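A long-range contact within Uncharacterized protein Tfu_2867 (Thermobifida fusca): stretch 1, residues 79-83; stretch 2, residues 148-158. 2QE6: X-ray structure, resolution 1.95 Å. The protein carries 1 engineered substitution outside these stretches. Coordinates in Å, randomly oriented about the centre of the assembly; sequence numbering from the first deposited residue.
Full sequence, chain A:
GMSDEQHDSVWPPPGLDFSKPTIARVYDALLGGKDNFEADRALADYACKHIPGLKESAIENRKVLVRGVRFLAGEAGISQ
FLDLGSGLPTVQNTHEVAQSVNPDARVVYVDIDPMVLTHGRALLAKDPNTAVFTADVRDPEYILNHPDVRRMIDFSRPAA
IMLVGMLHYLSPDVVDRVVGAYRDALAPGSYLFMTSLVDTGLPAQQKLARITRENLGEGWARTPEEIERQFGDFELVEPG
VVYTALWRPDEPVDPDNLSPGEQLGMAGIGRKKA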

ATOM      1  N   SER A  79      -3.605   1.703  17.465  1.00 31.22           N
ATOM      2  CA  SER A  79      -5.026   1.396  17.327  1.00 32.74           C
ATOM      3  C   SER A  79      -5.719   2.160  16.208  1.00 31.25           C
ATOM      4  O   SER A  79      -6.895   1.989  16.042  1.00 30.19           O
ATOM      5  CB  SER A  79      -5.763   1.629  18.660  1.00 28.02           C
ATOM      6  OG  SER A  79      -5.203   0.799  19.631  1.00 40.88           O
ATOM      7  N   GLN A  80      -4.964   2.925  15.400  1.00 32.64           N
ATOM      8  CA  GLN A  80      -5.516   3.848  14.410  1.00 33.73           C
ATOM      9  C   GLN A  80      -4.678   3.736  13.166  1.00 30.93           C
ATOM     10  O   GLN A  80      -3.490   3.981  13.251  1.00 32.54           O
ATOM     11  CB  GLN A  80      -5.400   5.322  14.859  1.00 36.53           C
ATOM     12  CG  GLN A  80      -5.839   5.612  16.274  1.00 33.46           C
ATOM     13  CD  GLN A  80      -5.992   7.092  16.581  1.00 36.28           C
ATOM     14  OE1 GLN A  80      -7.111   7.596  16.694  1.00 35.18           O
ATOM     15  NE2 GLN A  80      -4.879   7.786  16.768  1.00 26.81           N
ATOM     16  N   PHE A  81      -5.281   3.344  12.041  1.00 31.54           N
ATOM     17  CA  PHE A  81      -4.549   3.194  10.763  1.00 35.56           C
ATOM     18  C   PHE A  81      -5.256   3.983   9.670  1.00 34.01           C
ATOM     19  O   PHE A  81      -6.501   3.982   9.580  1.00 35.52           O
ATOM     20  CB  PHE A  81      -4.451   1.713  10.325  1.00 35.49           C
ATOM     21  CG  PHE A  81      -3.770   0.824  11.317  1.00 33.41           C
ATOM     22  CD1 PHE A  81      -4.394   0.454  12.485  1.00 31.79           C
ATOM     23  CD2 PHE A  81      -2.481   0.411  11.115  1.00 34.68           C
ATOM     24  CE1 PHE A  81      -3.752  -0.352  13.413  1.00 36.37           C
ATOM     25  CE2 PHE A  81      -1.828  -0.390  12.060  1.00 31.73           C
ATOM     26  CZ  PHE A  81      -2.469  -0.778  13.189  1.00 33.59           C
ATOM     27  N   LEU A  82      -4.453   4.647   8.842  1.00 37.12           N
ATOM     28  CA  LEU A  82      -4.910   5.283   7.618  1.00 37.66           C
ATOM     29  C   LEU A  82      -4.197   4.610   6.452  1.00 35.92           C
ATOM     30  O   LEU A  82      -2.982   4.703   6.306  1.00 34.48           O
ATOM     31  CB  LEU A  82      -4.614   6.785   7.648  1.00 37.82           C
ATOM     32  CG  LEU A  82      -5.065   7.605   6.439  1.00 39.59           C
ATOM     33  CD1 LEU A  82      -6.561   7.411   6.153  1.00 38.82           C
ATOM     34  CD2 LEU A  82      -4.718   9.092   6.665  1.00 38.88           C
ATOM     35  N   ASP A  83      -4.957   3.874   5.663  1.00 36.74           N
ATOM     36  CA  ASP A  83      -4.398   2.999   4.653  1.00 33.08           C
ATOM     37  C   ASP A  83      -4.655   3.643   3.295  1.00 34.94           C
ATOM     38  O   ASP A  83      -5.760   3.544   2.717  1.00 35.33           O
ATOM     39  CB  ASP A  83      -5.032   1.619   4.786  1.00 32.72           C
ATOM     40  CG  ASP A  83      -4.411   0.544   3.859  1.00 37.82           C
ATOM     41  OD1 ASP A  83      -3.477   0.839   3.063  1.00 44.57           O
ATOM     42  OD2 ASP A  83      -4.914  -0.626   3.923  1.00 44.59           O
ATOM     43  N   ASP A 148     -14.761  10.755   7.563  1.00 45.33           N
ATOM     44  CA  ASP A 148     -14.429   9.385   7.970  1.00 44.93           C
ATOM     45  C   ASP A 148     -13.129   9.418   8.736  1.00 44.74           C
ATOM     46  O   ASP A 148     -13.025   8.755   9.773  1.00 43.90           O
ATOM     47  CB  ASP A 148     -14.350   8.404   6.792  1.00 45.34           C
ATOM     48  CG  ASP A 148     -15.728   8.040   6.212  1.00 46.13           C
ATOM     49  OD1 ASP A 148     -16.755   8.096   6.926  1.00 43.12           O
ATOM     50  OD2 ASP A 148     -15.782   7.672   5.026  1.00 48.30           O
ATOM     51  N   VAL A 149     -12.162  10.217   8.257  1.00 43.25           N
ATOM     52  CA  VAL A 149     -10.908  10.429   8.984  1.00 41.35           C
ATOM     53  C   VAL A 149     -11.131  11.112  10.322  1.00 42.54           C
ATOM     54  O   VAL A 149     -10.668  10.604  11.355  1.00 40.23           O
ATOM     55  CB  VAL A 149      -9.861  11.177   8.128  1.00 41.94           C
ATOM     56  CG1 VAL A 149      -8.660  11.576   8.954  1.00 41.30           C
ATOM     57  CG2 VAL A 149      -9.433  10.277   7.020  1.00 35.62           C
ATOM     58  N   ARG A 150     -11.866  12.226  10.319  1.00 41.80           N
ATOM     59  CA  ARG A 150     -12.044  13.002  11.551  1.00 44.52           C
ATOM     60  C   ARG A 150     -12.834  12.261  12.621  1.00 42.60           C
ATOM     61  O   ARG A 150     -12.532  12.390  13.805  1.00 40.00           O
ATOM     62  CB  ARG A 150     -12.622  14.394  11.257  1.00 45.50           C
ATOM     63  CG  ARG A 150     -11.598  15.254  10.481  1.00 55.58           C
ATOM     64  CD  ARG A 150     -11.485  16.686  10.984  1.00 64.28           C
ATOM     65  NE  ARG A 150     -12.577  17.501  10.454  1.00 70.00           N
ATOM     66  CZ  ARG A 150     -12.458  18.714   9.907  1.00 72.10           C
ATOM     67  NH1 ARG A 150     -11.283  19.328   9.811  1.00 70.37           N
ATOM     68  NH2 ARG A 150     -13.546  19.331   9.460  1.00 72.06           N
ATOM     69  N   ARG A 151     -13.794  11.440  12.211  1.00 43.87           N
ATOM     70  CA  ARG A 151     -14.550  10.655  13.179  1.00 46.59           C
ATOM     71  C   ARG A 151     -13.856   9.356  13.615  1.00 44.78           C
ATOM     72  O   ARG A 151     -14.259   8.766  14.610  1.00 43.34           O
ATOM     73  CB  ARG A 151     -15.956  10.354  12.658  1.00 47.48           C
ATOM     74  CG  ARG A 151     -16.047   9.168  11.728  1.00 53.62           C
ATOM     75  CD  ARG A 151     -17.413   9.087  11.013  1.00 53.60           C
ATOM     76  NE  ARG A 151     -17.405   7.971  10.055  1.00 65.17           N
ATOM     77  CZ  ARG A 151     -17.569   6.680  10.375  1.00 67.53           C
ATOM     78  NH1 ARG A 151     -17.796   6.308  11.639  1.00 67.81           N
ATOM     79  NH2 ARG A 151     -17.525   5.751   9.416  1.00 66.30           N
HETATM   80  N   MSE A 152     -12.824   8.917  12.893  1.00 44.12           N
HETATM   81  CA  MSE A 152     -12.154   7.631  13.176  1.00 45.60           C
HETATM   82  C   MSE A 152     -10.765   7.750  13.783  1.00 43.27           C
HETATM   83  O   MSE A 152     -10.372   6.912  14.577  1.00 42.34           O
HETATM   84  CB  MSE A 152     -11.997   6.826  11.883  1.00 46.30           C
HETATM   85  CG  MSE A 152     -13.309   6.342  11.317  1.00 53.64           C
HETATM   86 SE   MSE A 152     -13.888   4.763  12.234  0.75 58.17          SE
HETATM   87  CE  MSE A 152     -14.457   3.952  10.575  1.00 52.51           C
ATOM     88  N   ILE A 153     -10.018   8.766  13.373  1.00 40.43           N
ATOM     89  CA  ILE A 153      -8.636   8.917  13.800  1.00 39.07           C
ATOM     90  C   ILE A 153      -8.432  10.219  14.562  1.00 36.87           C
ATOM     91  O   ILE A 153      -8.760  11.295  14.084  1.00 36.85           O
ATOM     92  CB  ILE A 153      -7.685   8.870  12.581  1.00 37.13           C
ATOM     93  CG1 ILE A 153      -7.923   7.566  11.791  1.00 40.98           C
ATOM     94  CG2 ILE A 153      -6.245   9.019  13.022  1.00 35.22           C
ATOM     95  CD1 ILE A 153      -7.105   7.419  10.559  1.00 40.85           C
ATOM     96  N   ASP A 154      -7.896  10.095  15.768  1.00 38.27           N
ATOM     97  CA  ASP A 154      -7.482  11.234  16.584  1.00 38.26           C
ATOM     98  C   ASP A 154      -5.982  11.377  16.390  1.00 37.35           C
ATOM     99  O   ASP A 154      -5.215  10.558  16.888  1.00 38.55           O
ATOM    100  CB  ASP A 154      -7.810  10.949  18.043  1.00 39.27           C
ATOM    101  CG  ASP A 154      -7.335  12.030  18.980  1.00 41.51           C
ATOM    102  OD1 ASP A 154      -6.870  13.095  18.524  1.00 46.55           O
ATOM    103  OD2 ASP A 154      -7.417  11.792  20.189  1.00 40.93           O
ATOM    104  N   PHE A 155      -5.568  12.381  15.616  1.00 35.03           N
ATOM    105  CA  PHE A 155      -4.165  12.535  15.281  1.00 37.70           C
ATOM    106  C   PHE A 155      -3.342  13.119  16.444  1.00 37.13           C
ATOM    107  O   PHE A 155      -2.123  13.218  16.338  1.00 36.49           O
ATOM    108  CB  PHE A 155      -3.978  13.359  14.005  1.00 36.56           C
ATOM    109  CG  PHE A 155      -4.249  12.593  12.742  1.00 38.42           C
ATOM    110  CD1 PHE A 155      -3.372  11.599  12.314  1.00 44.06           C
ATOM    111  CD2 PHE A 155      -5.373  12.868  11.978  1.00 42.08           C
ATOM    112  CE1 PHE A 155      -3.618  10.900  11.153  1.00 42.88           C
ATOM    113  CE2 PHE A 155      -5.620  12.166  10.812  1.00 40.81           C
ATOM    114  CZ  PHE A 155      -4.750  11.192  10.400  1.00 39.54           C
ATOM    115  N   SER A 156      -3.985  13.443  17.559  1.00 37.19           N
ATOM    116  CA  SER A 156      -3.247  13.795  18.770  1.00 37.12           C
ATOM    117  C   SER A 156      -2.717  12.548  19.495  1.00 39.21           C
ATOM    118  O   SER A 156      -1.950  12.678  20.448  1.00 40.40           O
ATOM    119  CB  SER A 156      -4.109  14.632  19.721  1.00 39.02           C
ATOM    120  OG  SER A 156      -5.045  13.843  20.446  1.00 38.19           O
ATOM    121  N   ARG A 157      -3.123  11.354  19.057  1.00 36.36           N
ATOM    122  CA  ARG A 157      -2.667  10.096  19.634  1.00 36.59           C
ATOM    123  C   ARG A 157      -1.936   9.297  18.539  1.00 36.31           C
ATOM    124  O   ARG A 157      -2.156   9.535  17.349  1.00 35.72           O
ATOM    125  CB  ARG A 157      -3.857   9.315  20.228  1.00 37.61           C
ATOM    126  CG  ARG A 157      -4.264   9.752  21.615  1.00 40.89           C
ATOM    127  CD  ARG A 157      -5.468   8.968  22.131  1.00 42.24           C
ATOM    128  N   PRO A 158      -0.989   8.409  18.921  1.00 36.89           N
ATOM    129  CA  PRO A 158      -0.291   7.613  17.890  1.00 35.74           C
ATOM    130  C   PRO A 158      -1.194   6.972  16.829  1.00 32.78           C
ATOM    131  O   PRO A 158      -2.261   6.458  17.146  1.00 31.76           O
ATOM    132  CB  PRO A 158       0.424   6.542  18.709  1.00 36.73           C
ATOM    133  CG  PRO A 158       0.739   7.250  20.013  1.00 35.58           C
ATOM    134  CD  PRO A 158      -0.457   8.133  20.270  1.00 37.08           C
TER
HETATM  135  O   HOH W   1      -2.730   4.302  18.379  1.00 26.32           O

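This is a small contact in which one buried strand glutamine, Gln 80, hydrogen-bonds through its side-chain amide to the backbone of a loop, while a neighbouring leucine supplies an apolar patch. The CA atoms of Gln 80 and Ile 153 lie 6.0 Å apart, and the two stretches together bury 363 Å².

The CA-to-CB bond of Gln 80 points toward the loop, and both ends of its amide are used. Asp 154 N donates to Gln 80 OE1 at 2.8 Å with an N-H...acceptor angle of 166°, and Gln 80 NE2 donates to Asp 154 O at 2.8 Å and 161°. The amide thus pairs with the N and O of a single residue, much as a residue on an antiparallel strand would. A third bond runs from Gln 80 NE2 to Pro 158 O, 3.0 Å at 160°. Proximity alone is not sufficient evidence: Gln 80 NE2 lies 3.3 Å from Arg 157 O, but the angle is poor and no hydrogen bond is assigned.

The loop is itself braced. Asp 154 to Arg 157 form a type I turn, closed by Arg 157 N to Asp 154 O at 3.1 Å, so Asp 154 O accepts from both the turn and the glutamine. The Asp 154 carboxylate serves its own loop, with OD1 accepting from Ser 156 N at 3.1 Å and Ser 156 OG at 2.8 Å.

Two residues along the strand, the CA-to-CB bond of Leu 82 also points toward stretch 2. Leu 82 CB lies 3.9 Å from Ile 153 CD1, Leu 82 CD1 4.1 Å from Val 149 CG2, and Leu 82 CD2 4.3 Å from Phe 155 CZ, at the ring edge. That of Phe 81, between them, points away.

One water adds a polar link, its O accepting from Ser 79 N at 2.9 Å and donating to Pro 158 O at 2.5 Å.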